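Long-range contacts in hypothetical protein PH1313 (Pyrococcus horikoshii, PDB 1VBK), which is of uncharacterised function but, as a THUMP-domain relative of the thiamine-biosynthesis protein ThiI, probably binds RNA and ATP: residues A[15-20]-A[176-181]; A[180-185]-A[201-206]; A[192-197]-A[258-263]; A[196-201]-A[287-292]; A[246-251]-A[281-286]. All coordinates share one frame; numbering follows the deposited sequence.

Interaction 1 (A[15-20]-A[176-181]); sequences SRQTRS and IGTEGR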
# COMPACT_ATOMS: atom_id res chain seq x y z
N SER A 15 -9.51 -13.79 4.03
CA SER A 15 -8.16 -13.25 4.07
C SER A 15 -7.75 -12.99 2.63
O SER A 15 -7.86 -13.87 1.78
CB SER A 15 -7.20 -14.26 4.71
OG SER A 15 -5.86 -13.80 4.61
N ARG A 16 -7.28 -11.78 2.35
CA ARG A 16 -6.87 -11.45 1.00
C ARG A 16 -5.65 -12.28 0.60
O ARG A 16 -5.33 -12.40 -0.58
CB ARG A 16 -6.54 -9.96 0.88
CG ARG A 16 -5.25 -9.54 1.57
CD ARG A 16 -4.96 -8.07 1.30
NE ARG A 16 -3.62 -7.69 1.74
CZ ARG A 16 -3.10 -6.48 1.58
NH1 ARG A 16 -3.81 -5.52 1.00
NH2 ARG A 16 -1.87 -6.22 2.01
N GLN A 17 -4.97 -12.85 1.59
CA GLN A 17 -3.78 -13.66 1.34
C GLN A 17 -4.09 -15.14 1.10
O GLN A 17 -5.13 -15.64 1.53
CB GLN A 17 -2.80 -13.55 2.51
CG GLN A 17 -2.00 -12.26 2.56
CD GLN A 17 -1.05 -12.12 1.37
OE1 GLN A 17 -0.90 -13.04 0.57
NE2 GLN A 17 -0.41 -10.96 1.26
N THR A 18 -3.18 -15.83 0.42
CA THR A 18 -3.36 -17.25 0.18
C THR A 18 -3.01 -17.91 1.51
O THR A 18 -2.40 -17.28 2.37
CB THR A 18 -2.39 -17.78 -0.89
OG1 THR A 18 -1.04 -17.61 -0.44
CG2 THR A 18 -2.58 -17.04 -2.20
N ARG A 19 -3.40 -19.16 1.69
CA ARG A 19 -3.10 -19.87 2.93
C ARG A 19 -1.61 -19.85 3.23
O ARG A 19 -1.20 -19.61 4.37
CB ARG A 19 -3.59 -21.32 2.85
CG ARG A 19 -2.98 -22.23 3.91
CD ARG A 19 -3.45 -23.68 3.78
NE ARG A 19 -4.81 -23.87 4.29
CZ ARG A 19 -5.15 -23.75 5.57
NH1 ARG A 19 -4.24 -23.44 6.49
NH2 ARG A 19 -6.41 -23.95 5.94
N SER A 20 -0.79 -20.11 2.21
CA SER A 20 0.66 -20.14 2.38
C SER A 20 1.25 -18.85 2.93
O SER A 20 2.11 -18.89 3.82
CB SER A 20 1.34 -20.50 1.06
OG SER A 20 1.01 -21.82 0.68
N ILE A 176 -1.12 -9.79 11.79
CA ILE A 176 -0.69 -8.43 11.48
C ILE A 176 0.18 -8.48 10.22
O ILE A 176 1.14 -9.24 10.16
CB ILE A 176 0.13 -7.82 12.65
CG1 ILE A 176 -0.78 -7.60 13.86
CG2 ILE A 176 0.78 -6.51 12.21
CD1 ILE A 176 -0.11 -6.95 15.04
N GLY A 177 -0.18 -7.67 9.23
CA GLY A 177 0.59 -7.66 8.00
C GLY A 177 -0.11 -8.31 6.81
O GLY A 177 0.24 -8.03 5.67
N THR A 178 -1.09 -9.16 7.07
CA THR A 178 -1.80 -9.83 5.99
C THR A 178 -2.81 -8.92 5.28
O THR A 178 -3.24 -9.21 4.17
CB THR A 178 -2.57 -11.08 6.49
OG1 THR A 178 -3.49 -10.70 7.52
CG2 THR A 178 -1.60 -12.12 7.03
N GLU A 179 -3.17 -7.81 5.92
CA GLU A 179 -4.13 -6.90 5.32
C GLU A 179 -3.60 -5.49 5.06
O GLU A 179 -4.36 -4.53 5.08
CB GLU A 179 -5.40 -6.82 6.18
CG GLU A 179 -6.19 -8.14 6.27
CD GLU A 179 -6.71 -8.63 4.92
OE1 GLU A 179 -7.20 -7.80 4.12
OE2 GLU A 179 -6.63 -9.85 4.67
N GLY A 180 -2.30 -5.37 4.81
CA GLY A 180 -1.74 -4.07 4.51
C GLY A 180 -1.22 -3.23 5.67
O GLY A 180 -1.20 -3.67 6.82
N ARG A 181 -0.81 -2.01 5.34
CA ARG A 181 -0.26 -1.08 6.33
C ARG A 181 -0.99 0.26 6.34
O ARG A 181 -1.28 0.83 5.29
CB ARG A 181 1.23 -0.87 6.04
CG ARG A 181 1.83 0.36 6.70
CD ARG A 181 3.25 0.57 6.21
NE ARG A 181 4.15 -0.47 6.71
CZ ARG A 181 5.36 -0.72 6.22
NH1 ARG A 181 5.83 -0.01 5.21
NH2 ARG A 181 6.10 -1.67 6.77
O HOH W 1 -5.67 -11.84 6.30
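A type I beta turn running from Gly177 to Gly180 meets the loop just ahead of helix 19-36, a contact that joins the ferredoxin-like part of the chain to the segment leading into its ThiI-like alpha/beta domain. Arg16 and Glu179 carry the contact, their side chains sliding past each other in opposite directions. Glu179 bends back at chi2 (-62°), so that OE2 accepts the backbone N-H of Arg16 at 3.1 Å through its syn lone pair, an almost straight bond. OE2 also accepts a hydrogen bond from a water 2.7 Å away that donates to Thr178 OG1, itself also bonded to Pro175 O, and is hydrogen-bonded to Ser15 OG. The same Ser15 OG accepts from Gln17 N, closing an ST turn. Arg16 stretches out from CG to NE, and NE makes a weak hydrogen bond to Thr178 O at 2.9 Å. Its guanidinium lies flat against the turn, with Glu179 C 3.5 Å above the plane, over its centre. An alanine in place of Glu179 would remove both carboxylate bonds and would probably loosen the loop around Arg16 and the bridging water. Gln17 adds its CG against Thr178, while its NE2 binds Pro283 O of the second subunit. Ser15 packs on Phe22 and Thr178 on Ile25, both of helix 19-36, and beyond Gly180 the chain enters strand 181-185.

Interaction 2 (A[180-185]-A[201-206]); sequences GRMIGI and RGVEVI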
# COMPACT_ATOMS: atom_id res chain seq x y z
N GLY A 180 -2.30 -5.37 4.81
CA GLY A 180 -1.74 -4.07 4.51
C GLY A 180 -1.22 -3.23 5.67
O GLY A 180 -1.20 -3.67 6.82
N ARG A 181 -0.81 -2.01 5.34
CA ARG A 181 -0.26 -1.08 6.33
C ARG A 181 -0.99 0.26 6.34
O ARG A 181 -1.28 0.83 5.29
CB ARG A 181 1.23 -0.87 6.04
CG ARG A 181 1.83 0.36 6.70
CD ARG A 181 3.25 0.57 6.21
NE ARG A 181 4.15 -0.47 6.71
CZ ARG A 181 5.36 -0.72 6.22
NH1 ARG A 181 5.83 -0.01 5.21
NH2 ARG A 181 6.10 -1.67 6.77
N MET A 182 -1.26 0.76 7.54
CA MET A 182 -1.94 2.04 7.71
C MET A 182 -1.28 2.81 8.85
O MET A 182 -0.53 2.23 9.63
CB MET A 182 -3.41 1.83 8.08
CG MET A 182 -4.21 0.99 7.12
SD MET A 182 -5.93 0.99 7.63
CE MET A 182 -6.69 0.10 6.29
N ILE A 183 -1.54 4.11 8.92
CA ILE A 183 -1.01 4.89 10.03
C ILE A 183 -2.20 5.04 10.96
O ILE A 183 -3.34 5.06 10.50
CB ILE A 183 -0.51 6.30 9.62
CG1 ILE A 183 -1.65 7.10 9.01
CG2 ILE A 183 0.68 6.18 8.67
CD1 ILE A 183 -1.31 8.57 8.75
N GLY A 184 -1.94 5.13 12.25
CA GLY A 184 -3.02 5.29 13.21
C GLY A 184 -2.75 6.56 13.98
O GLY A 184 -1.70 6.70 14.60
N ILE A 185 -3.69 7.50 13.93
CA ILE A 185 -3.52 8.75 14.65
C ILE A 185 -3.85 8.47 16.11
O ILE A 185 -5.02 8.28 16.46
CB ILE A 185 -4.43 9.86 14.10
CG1 ILE A 185 -4.22 10.02 12.59
CG2 ILE A 185 -4.13 11.18 14.81
CD1 ILE A 185 -2.78 10.33 12.20
N ARG A 201 -7.61 -6.90 12.73
CA ARG A 201 -8.11 -7.21 11.40
C ARG A 201 -6.93 -7.43 10.44
O ARG A 201 -7.07 -7.35 9.22
CB ARG A 201 -9.01 -6.08 10.90
CG ARG A 201 -10.28 -5.90 11.73
CD ARG A 201 -11.06 -4.65 11.33
NE ARG A 201 -11.57 -4.71 9.96
CZ ARG A 201 -12.67 -5.36 9.60
NH1 ARG A 201 -13.39 -6.02 10.50
NH2 ARG A 201 -13.06 -5.35 8.33
N GLY A 202 -5.76 -7.69 11.01
CA GLY A 202 -4.57 -7.95 10.21
C GLY A 202 -3.82 -6.76 9.64
O GLY A 202 -2.96 -6.92 8.79
N VAL A 203 -4.14 -5.56 10.12
CA VAL A 203 -3.48 -4.36 9.61
C VAL A 203 -2.24 -3.98 10.41
O VAL A 203 -2.27 -3.89 11.64
CB VAL A 203 -4.44 -3.15 9.61
CG1 VAL A 203 -3.70 -1.91 9.11
CG2 VAL A 203 -5.65 -3.45 8.74
N GLU A 204 -1.13 -3.78 9.70
CA GLU A 204 0.10 -3.36 10.35
C GLU A 204 -0.08 -1.86 10.55
O GLU A 204 -0.28 -1.12 9.58
CB GLU A 204 1.31 -3.62 9.45
CG GLU A 204 2.55 -2.85 9.89
CD GLU A 204 3.78 -3.20 9.08
OE1 GLU A 204 3.68 -3.27 7.83
OE2 GLU A 204 4.84 -3.39 9.69
N VAL A 205 -0.02 -1.41 11.79
CA VAL A 205 -0.23 0.00 12.07
C VAL A 205 0.99 0.76 12.57
O VAL A 205 1.69 0.32 13.47
CB VAL A 205 -1.37 0.20 13.10
CG1 VAL A 205 -1.58 1.68 13.38
CG2 VAL A 205 -2.66 -0.42 12.57
N ILE A 206 1.24 1.92 11.95
CA ILE A 206 2.33 2.78 12.36
C ILE A 206 1.65 3.86 13.19
O ILE A 206 0.89 4.68 12.66
CB ILE A 206 3.02 3.45 11.15
CG1 ILE A 206 3.71 2.39 10.28
CG2 ILE A 206 4.05 4.47 11.64
CD1 ILE A 206 4.39 2.96 9.04
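Strands 181-185 and 204-206 run parallel in register, Arg181 beside Glu204, Met182 beside Val205 and Ile183 beside Ile206, with their short axes 44° apart in a marked twist. Four backbone hydrogen bonds, each 2.9 Å from N to O, alternate between them: Glu204 N to Gly180 O, Met182 N to Glu204 O, Ile206 N to Met182 O and Gly184 N to Ile206 O. The first two donors arrive nearly along the C=O axis, whereas Gly184 N stands above the plane of the Ile206 carbonyl. On one face Arg181 and Glu204 lie side by side and point the same way, both with CG anti to the backbone N (chi1 163° in each). A bend at chi3 turns the guanidinium edge to the carboxylate, and NE and NH2 share OE1 in a salt bridge of two weak bonds, both 3.1 Å. Ile206 CD1 touches Arg181 CD at 3.9 Å. Arg181 NH1 goes elsewhere, to Phe254 O and to Asp253 O of the second subunit, so a leucine at Arg181 would probably cost the buried Glu204 its charge partner and weaken the subunit interface. On the opposite face Met182 crosses Val203 at about a right angle, CG to CG1 3.6 Å. Val205 CG1 lies 3.6 Å from Gly184 N, and a side chain on Gly184 would clash with it. The pair forms the two strands of a beta-alpha-beta unit, with helix 189-200 as the crossover and a Schellman motif at Gly202 ending it, in a parallel sheet of strand order 3-2-1-4-5 consistent with the HUP-type fold of ThiI.

Interaction 3 (A[192-197]-A[258-263]); sequences ALAIFL and GVIKGL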
# COMPACT_ATOMS: atom_id res chain seq x y z
N ALA A 192 -6.61 4.67 20.70
CA ALA A 192 -5.76 3.51 20.96
C ALA A 192 -6.56 2.24 20.71
O ALA A 192 -6.03 1.27 20.16
CB ALA A 192 -5.25 3.54 22.40
N LEU A 193 -7.83 2.25 21.12
CA LEU A 193 -8.72 1.11 20.94
C LEU A 193 -9.01 0.94 19.45
O LEU A 193 -9.15 -0.18 18.96
CB LEU A 193 -10.03 1.33 21.70
CG LEU A 193 -11.10 0.24 21.54
CD1 LEU A 193 -10.54 -1.11 22.01
CD2 LEU A 193 -12.33 0.61 22.35
N ALA A 194 -9.11 2.07 18.75
CA ALA A 194 -9.36 2.05 17.31
C ALA A 194 -8.21 1.32 16.63
O ALA A 194 -8.42 0.50 15.74
CB ALA A 194 -9.47 3.48 16.79
N ILE A 195 -6.99 1.64 17.05
CA ILE A 195 -5.80 1.01 16.49
C ILE A 195 -5.77 -0.48 16.82
O ILE A 195 -5.45 -1.31 15.97
CB ILE A 195 -4.52 1.69 17.02
CG1 ILE A 195 -4.43 3.10 16.43
CG2 ILE A 195 -3.29 0.86 16.66
CD1 ILE A 195 -3.30 3.94 16.97
N PHE A 196 -6.11 -0.81 18.06
CA PHE A 196 -6.13 -2.21 18.48
C PHE A 196 -7.08 -3.01 17.59
O PHE A 196 -6.74 -4.10 17.13
CB PHE A 196 -6.55 -2.30 19.96
CG PHE A 196 -6.66 -3.70 20.48
CD1 PHE A 196 -7.79 -4.48 20.22
CD2 PHE A 196 -5.63 -4.26 21.23
CE1 PHE A 196 -7.89 -5.78 20.70
CE2 PHE A 196 -5.71 -5.57 21.71
CZ PHE A 196 -6.85 -6.33 21.44
N LEU A 197 -8.27 -2.47 17.35
CA LEU A 197 -9.27 -3.15 16.52
C LEU A 197 -8.80 -3.38 15.09
O LEU A 197 -9.12 -4.41 14.48
CB LEU A 197 -10.57 -2.35 16.52
CG LEU A 197 -11.29 -2.25 17.87
CD1 LEU A 197 -12.42 -1.24 17.79
CD2 LEU A 197 -11.81 -3.62 18.28
N GLY A 258 -3.89 3.41 4.25
CA GLY A 258 -5.03 3.95 4.97
C GLY A 258 -4.66 4.67 6.25
O GLY A 258 -3.54 4.56 6.74
N VAL A 259 -5.62 5.42 6.78
CA VAL A 259 -5.43 6.17 8.01
C VAL A 259 -6.55 5.79 8.98
O VAL A 259 -7.71 5.69 8.58
CB VAL A 259 -5.48 7.70 7.75
CG1 VAL A 259 -5.41 8.46 9.07
CG2 VAL A 259 -4.33 8.10 6.84
N ILE A 260 -6.17 5.57 10.23
CA ILE A 260 -7.12 5.17 11.27
C ILE A 260 -7.28 6.27 12.32
O ILE A 260 -6.29 6.78 12.84
CB ILE A 260 -6.63 3.89 11.99
CG1 ILE A 260 -6.52 2.75 10.97
CG2 ILE A 260 -7.58 3.52 13.13
CD1 ILE A 260 -5.61 1.62 11.43
N LYS A 261 -8.53 6.62 12.64
CA LYS A 261 -8.80 7.64 13.65
C LYS A 261 -9.80 7.11 14.68
O LYS A 261 -10.60 6.23 14.37
CB LYS A 261 -9.35 8.92 12.99
CG LYS A 261 -8.29 9.68 12.20
CD LYS A 261 -8.86 10.91 11.49
CE LYS A 261 -9.36 11.96 12.47
NZ LYS A 261 -9.95 13.14 11.77
N GLY A 262 -9.74 7.64 15.90
CA GLY A 262 -10.63 7.17 16.95
C GLY A 262 -11.97 7.88 17.04
O GLY A 262 -12.62 7.84 18.09
N LEU A 263 -12.39 8.49 15.95
CA LEU A 263 -13.65 9.22 15.88
C LEU A 263 -14.88 8.39 16.25
O LEU A 263 -15.00 7.23 15.85
CB LEU A 263 -13.83 9.80 14.47
CG LEU A 263 -14.94 10.82 14.23
CD1 LEU A 263 -14.66 12.08 15.05
CD2 LEU A 263 -15.00 11.16 12.75
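Helix 189-200 lies across one face of the parallel sheet here, resting on strand 258-260 and the residues that follow it, in the alpha/beta domain that resembles the HUP-type part of ThiI. The helix is the crossover between strands 181-185 and 204-210, and strand 258-260 is the neighbour of strand 181-185 on its other side, so the contact carries the helix past the strand from which it sets out. Apolar packing does the work. The small Ala194 points at the strand and lets the backbones come close, its CA only 5.3 Å from that of Gly262. Ile260 also points at the helix and presents its CG2 branch, which is anti to the backbone N, to Ala194 CB at 4.1 Å. That methyl comes equally near Ala194 O and lies 4.4 Å from Ile195 N, so it meets the helix backbone as well as a side chain. Ile260 also packs on Met182 of strand 181-185 and on Pro289, which fixes it between sheet and helices. The second group is made by Ala194 CB with the main chain of Lys261 and Gly262. Farther along, that main chain passes the tip of Ala194, while the Lys261 side chain turns away from the helix and its NZ forms salt bridges with Asp278 and Glu274. The remaining flank of Ala194 is thus met by peptide rather than side chain: Ala194 CB sits 3.8 Å from Lys261 O and 3.9 Å from Gly262 CA.

Interaction 4 (A[196-201]-A[287-292]); sequences FLMMKR and YYPLIA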
# COMPACT_ATOMS: atom_id res chain seq x y z
N PHE A 196 -6.11 -0.81 18.06
CA PHE A 196 -6.13 -2.21 18.48
C PHE A 196 -7.08 -3.01 17.59
O PHE A 196 -6.74 -4.10 17.13
CB PHE A 196 -6.55 -2.30 19.96
CG PHE A 196 -6.66 -3.70 20.48
CD1 PHE A 196 -7.79 -4.48 20.22
CD2 PHE A 196 -5.63 -4.26 21.23
CE1 PHE A 196 -7.89 -5.78 20.70
CE2 PHE A 196 -5.71 -5.57 21.71
CZ PHE A 196 -6.85 -6.33 21.44
N LEU A 197 -8.27 -2.47 17.35
CA LEU A 197 -9.27 -3.15 16.52
C LEU A 197 -8.80 -3.38 15.09
O LEU A 197 -9.12 -4.41 14.48
CB LEU A 197 -10.57 -2.35 16.52
CG LEU A 197 -11.29 -2.25 17.87
CD1 LEU A 197 -12.42 -1.24 17.79
CD2 LEU A 197 -11.81 -3.62 18.28
N MET A 198 -8.04 -2.44 14.54
CA MET A 198 -7.55 -2.58 13.17
C MET A 198 -6.39 -3.58 13.08
O MET A 198 -6.27 -4.31 12.09
CB MET A 198 -7.13 -1.22 12.61
CG MET A 198 -8.28 -0.25 12.43
SD MET A 198 -9.56 -0.92 11.35
CE MET A 198 -8.74 -0.85 9.76
N MET A 199 -5.54 -3.61 14.09
CA MET A 199 -4.44 -4.57 14.08
C MET A 199 -5.05 -5.98 14.10
O MET A 199 -4.56 -6.89 13.42
CB MET A 199 -3.53 -4.38 15.30
CG MET A 199 -2.68 -3.12 15.23
SD MET A 199 -1.43 -3.05 16.53
CE MET A 199 -2.37 -2.29 17.84
N LYS A 200 -6.13 -6.13 14.86
CA LYS A 200 -6.83 -7.41 14.98
C LYS A 200 -7.36 -7.86 13.62
O LYS A 200 -7.55 -9.05 13.38
CB LYS A 200 -7.98 -7.28 15.98
CG LYS A 200 -8.80 -8.56 16.20
CD LYS A 200 -9.88 -8.33 17.27
CE LYS A 200 -10.78 -9.54 17.46
NZ LYS A 200 -11.57 -9.85 16.23
N ARG A 201 -7.61 -6.90 12.73
CA ARG A 201 -8.11 -7.21 11.40
C ARG A 201 -6.93 -7.43 10.44
O ARG A 201 -7.07 -7.35 9.22
CB ARG A 201 -9.01 -6.08 10.90
CG ARG A 201 -10.28 -5.90 11.73
CD ARG A 201 -11.06 -4.65 11.33
NE ARG A 201 -11.57 -4.71 9.96
CZ ARG A 201 -12.67 -5.36 9.60
NH1 ARG A 201 -13.39 -6.02 10.50
NH2 ARG A 201 -13.06 -5.35 8.33
N TYR A 287 -10.27 5.39 8.03
CA TYR A 287 -11.18 4.45 8.66
C TYR A 287 -11.50 4.84 10.09
O TYR A 287 -10.65 5.36 10.81
CB TYR A 287 -10.60 3.04 8.61
CG TYR A 287 -10.32 2.56 7.21
CD1 TYR A 287 -9.10 2.82 6.58
CD2 TYR A 287 -11.30 1.88 6.48
CE1 TYR A 287 -8.86 2.41 5.27
CE2 TYR A 287 -11.07 1.47 5.16
CZ TYR A 287 -9.85 1.74 4.57
OH TYR A 287 -9.61 1.33 3.27
N TYR A 288 -12.74 4.57 10.49
CA TYR A 288 -13.23 4.89 11.83
C TYR A 288 -13.83 3.64 12.45
O TYR A 288 -15.04 3.43 12.43
CB TYR A 288 -14.31 5.97 11.73
CG TYR A 288 -13.93 7.14 10.85
CD1 TYR A 288 -13.06 8.14 11.32
CD2 TYR A 288 -14.43 7.27 9.56
CE1 TYR A 288 -12.72 9.23 10.52
CE2 TYR A 288 -14.10 8.35 8.75
CZ TYR A 288 -13.24 9.33 9.24
OH TYR A 288 -12.90 10.40 8.45
N PRO A 289 -12.98 2.78 13.03
CA PRO A 289 -13.42 1.53 13.66
C PRO A 289 -14.55 1.68 14.68
O PRO A 289 -15.47 0.86 14.72
CB PRO A 289 -12.14 1.00 14.31
CG PRO A 289 -11.07 1.53 13.42
CD PRO A 289 -11.52 2.95 13.18
N LEU A 290 -14.48 2.72 15.50
CA LEU A 290 -15.48 2.93 16.54
C LEU A 290 -16.85 3.33 16.00
O LEU A 290 -17.84 3.34 16.73
CB LEU A 290 -14.98 3.97 17.54
CG LEU A 290 -13.63 3.63 18.18
CD1 LEU A 290 -13.24 4.71 19.19
CD2 LEU A 290 -13.70 2.28 18.86
N ILE A 291 -16.91 3.66 14.71
CA ILE A 291 -18.16 4.03 14.07
C ILE A 291 -18.63 2.92 13.14
O ILE A 291 -19.82 2.60 13.10
CB ILE A 291 -18.01 5.33 13.25
CG1 ILE A 291 -17.71 6.51 14.17
CG2 ILE A 291 -19.28 5.60 12.44
CD1 ILE A 291 -17.50 7.83 13.45
N ALA A 292 -17.69 2.32 12.41
CA ALA A 292 -18.01 1.26 11.46
C ALA A 292 -18.26 -0.12 12.05
O ALA A 292 -19.06 -0.89 11.51
CB ALA A 292 -16.91 1.17 10.40
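Pro289, at the start of the short helix 289-292, is the bump of this contact, and the neighbouring side chains Leu197 and Met198 near the end of helix 189-200 make the hollow it fills. The proline ring points at the helix and enters with its CB-CG edge. Met198 crosses it at about a right angle: folded at both chi2 (-57°) and chi3 (-72°), the thioether curls round the ring tip, so that CG and SD each lie 3.5 Å from Pro289 CG. For two carbons that is tighter than usual van der Waals contact, and the fit there is snug. The same curl carries the Met198 methyl toward Tyr287, where CE comes 4.5 Å from CB, a looser touch at the margin. On the other flank of the proline, Leu197 sends out CD1, which reaches Pro289 CB at 4.1 Å. This methyl also meets Leu290 CD2 at 3.9 Å, the two leucines crossing at about a right angle, so that it is seated between the proline and the leucine that follows. Helix 289-292 begins with Tyr288 at its N-cap position, and Tyr288 O takes the backbone N-H groups of both Ile291 and Ala292, which ties up the first turn carrying Pro289 and Leu290. All the contact is apolar. Around it, Met198 and Pro289 both lean on Ile260 of strand 258-260, Met198 and Tyr287 meet Met182 of strand 181-185, and Leu197 packs on Tyr297 and Val301 of helix 295-305.

Interaction 5 (A[246-251]-A[281-286]); sequences RVLKLI and MFPVPV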
# COMPACT_ATOMS: atom_id res chain seq x y z
N ARG A 246 4.57 16.36 7.57
CA ARG A 246 5.32 15.18 7.98
C ARG A 246 4.46 13.91 7.92
O ARG A 246 4.97 12.81 7.67
CB ARG A 246 5.86 15.37 9.40
CG ARG A 246 6.83 16.55 9.54
CD ARG A 246 8.11 16.33 8.73
NE ARG A 246 8.75 15.06 9.06
CZ ARG A 246 9.86 14.60 8.48
NH1 ARG A 246 10.45 15.30 7.52
NH2 ARG A 246 10.36 13.43 8.84
N VAL A 247 3.16 14.06 8.15
CA VAL A 247 2.25 12.91 8.10
C VAL A 247 2.12 12.44 6.64
O VAL A 247 2.16 11.24 6.36
CB VAL A 247 0.84 13.28 8.64
CG1 VAL A 247 -0.09 12.10 8.51
CG2 VAL A 247 0.95 13.72 10.10
N LEU A 248 1.95 13.39 5.72
CA LEU A 248 1.84 13.05 4.31
C LEU A 248 3.14 12.41 3.84
O LEU A 248 3.11 11.46 3.06
CB LEU A 248 1.55 14.31 3.47
CG LEU A 248 0.18 14.95 3.72
CD1 LEU A 248 0.09 16.29 2.99
CD2 LEU A 248 -0.92 14.01 3.25
N LYS A 249 4.27 12.92 4.32
CA LYS A 249 5.56 12.36 3.95
C LYS A 249 5.65 10.90 4.41
O LYS A 249 6.14 10.05 3.68
CB LYS A 249 6.70 13.16 4.58
CG LYS A 249 8.09 12.63 4.26
CD LYS A 249 9.18 13.53 4.84
CE LYS A 249 10.57 12.95 4.64
NZ LYS A 249 10.87 12.74 3.19
N LEU A 250 5.17 10.63 5.62
CA LEU A 250 5.19 9.28 6.18
C LEU A 250 4.33 8.35 5.33
O LEU A 250 4.72 7.22 5.03
CB LEU A 250 4.64 9.32 7.61
CG LEU A 250 4.88 8.12 8.54
CD1 LEU A 250 6.38 8.00 8.85
CD2 LEU A 250 4.10 8.32 9.83
N ILE A 251 3.15 8.82 4.96
CA ILE A 251 2.25 8.03 4.13
C ILE A 251 2.93 7.65 2.82
O ILE A 251 2.90 6.49 2.40
CB ILE A 251 0.95 8.80 3.85
CG1 ILE A 251 0.14 8.91 5.15
CG2 ILE A 251 0.16 8.09 2.76
CD1 ILE A 251 -1.09 9.82 5.04
N MET A 281 -8.28 15.86 3.20
CA MET A 281 -6.92 16.10 3.66
C MET A 281 -5.96 14.91 3.53
O MET A 281 -4.74 15.10 3.53
CB MET A 281 -6.92 16.63 5.11
CG MET A 281 -7.60 15.78 6.16
SD MET A 281 -7.74 16.64 7.77
CE MET A 281 -6.07 16.49 8.39
N PHE A 282 -6.50 13.70 3.39
CA PHE A 282 -5.67 12.51 3.25
C PHE A 282 -5.78 11.92 1.84
O PHE A 282 -6.87 11.84 1.28
CB PHE A 282 -6.11 11.44 4.26
CG PHE A 282 -5.80 11.78 5.68
CD1 PHE A 282 -4.50 11.67 6.17
CD2 PHE A 282 -6.81 12.20 6.55
CE1 PHE A 282 -4.20 11.97 7.50
CE2 PHE A 282 -6.53 12.50 7.88
CZ PHE A 282 -5.22 12.39 8.35
N PRO A 283 -4.64 11.51 1.26
CA PRO A 283 -4.57 10.92 -0.09
C PRO A 283 -4.99 9.45 -0.12
O PRO A 283 -5.03 8.83 -1.18
CB PRO A 283 -3.11 11.10 -0.46
CG PRO A 283 -2.43 10.87 0.85
CD PRO A 283 -3.29 11.68 1.81
N VAL A 284 -5.28 8.90 1.06
CA VAL A 284 -5.70 7.51 1.17
C VAL A 284 -6.96 7.48 2.04
O VAL A 284 -7.23 8.43 2.77
CB VAL A 284 -4.61 6.62 1.81
CG1 VAL A 284 -3.34 6.65 0.95
CG2 VAL A 284 -4.29 7.12 3.22
N PRO A 285 -7.74 6.38 1.98
CA PRO A 285 -8.96 6.24 2.77
C PRO A 285 -8.72 6.35 4.27
O PRO A 285 -7.69 5.91 4.77
CB PRO A 285 -9.47 4.85 2.38
CG PRO A 285 -8.95 4.67 0.99
CD PRO A 285 -7.55 5.23 1.08
N VAL A 286 -9.69 6.93 4.97
CA VAL A 286 -9.61 7.08 6.42
C VAL A 286 -10.65 6.14 7.01
O VAL A 286 -11.79 6.08 6.53
CB VAL A 286 -9.91 8.53 6.85
CG1 VAL A 286 -9.81 8.66 8.36
CG2 VAL A 286 -8.94 9.48 6.17
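Ile251 and Phe282 form the buried heart of this contact, where helix 244-254 packs on the loop between helix 273-281 and strand 286-287. Ile251 points at the loop and crosses the phenyl group at about a right angle, its CD1 reaching the ring edge at CD1 of Phe282, 4.0 Å away. Val247, one turn earlier, adds CG1 to the same edge, 4.2 Å from Phe282 CE1, so two aliphatic tips line the rim of the ring rather than its face. The other branch of Ile251, CG2, meets Val284 CG1 tip to tip at 4.2 Å and Pro283 CG at 4.3 Å. Toward the more open side the partners are Leu248 and Pro283, both partly exposed. Here the closest approach of all is made, Leu248 CD2 to Pro283 CD at 3.6 Å, yet few atoms share it, and the same methyl lies 4.0 Å from Met281 O. Trp21 of the second subunit packs on both Leu248 and Pro283, so part of this margin belongs to the dimer interface. Inward, Val247 and Ile251 rest on Ile183 of strand 181-185, Phe282 stands edge-to-face with Phe244, and Ile251, Phe282 and Val284 all pack on Val259 of strand 258-260.

Overall arrangement
From the N terminus, interaction 1 closes the longest loop, bringing the loop before helix 19-36 together with the turn ahead of strand 181-185 and so joining the ferredoxin-like part to the alpha/beta domain. Interaction 2 begins on that same stretch, sharing Gly180 and Arg181, and closes the short beta-alpha-beta loop. Interactions 3 and 4 both leave helix 189-200, toward strand 258-260 and helix 289-292, and each crosses interaction 2. Interaction 5 is nested inside the loop closed by interaction 4 and crosses interaction 3. Its helix packs on the sheet, at Ile183 and Ile206 among others, while interactions 1, 2 and 5 all touch the second subunit.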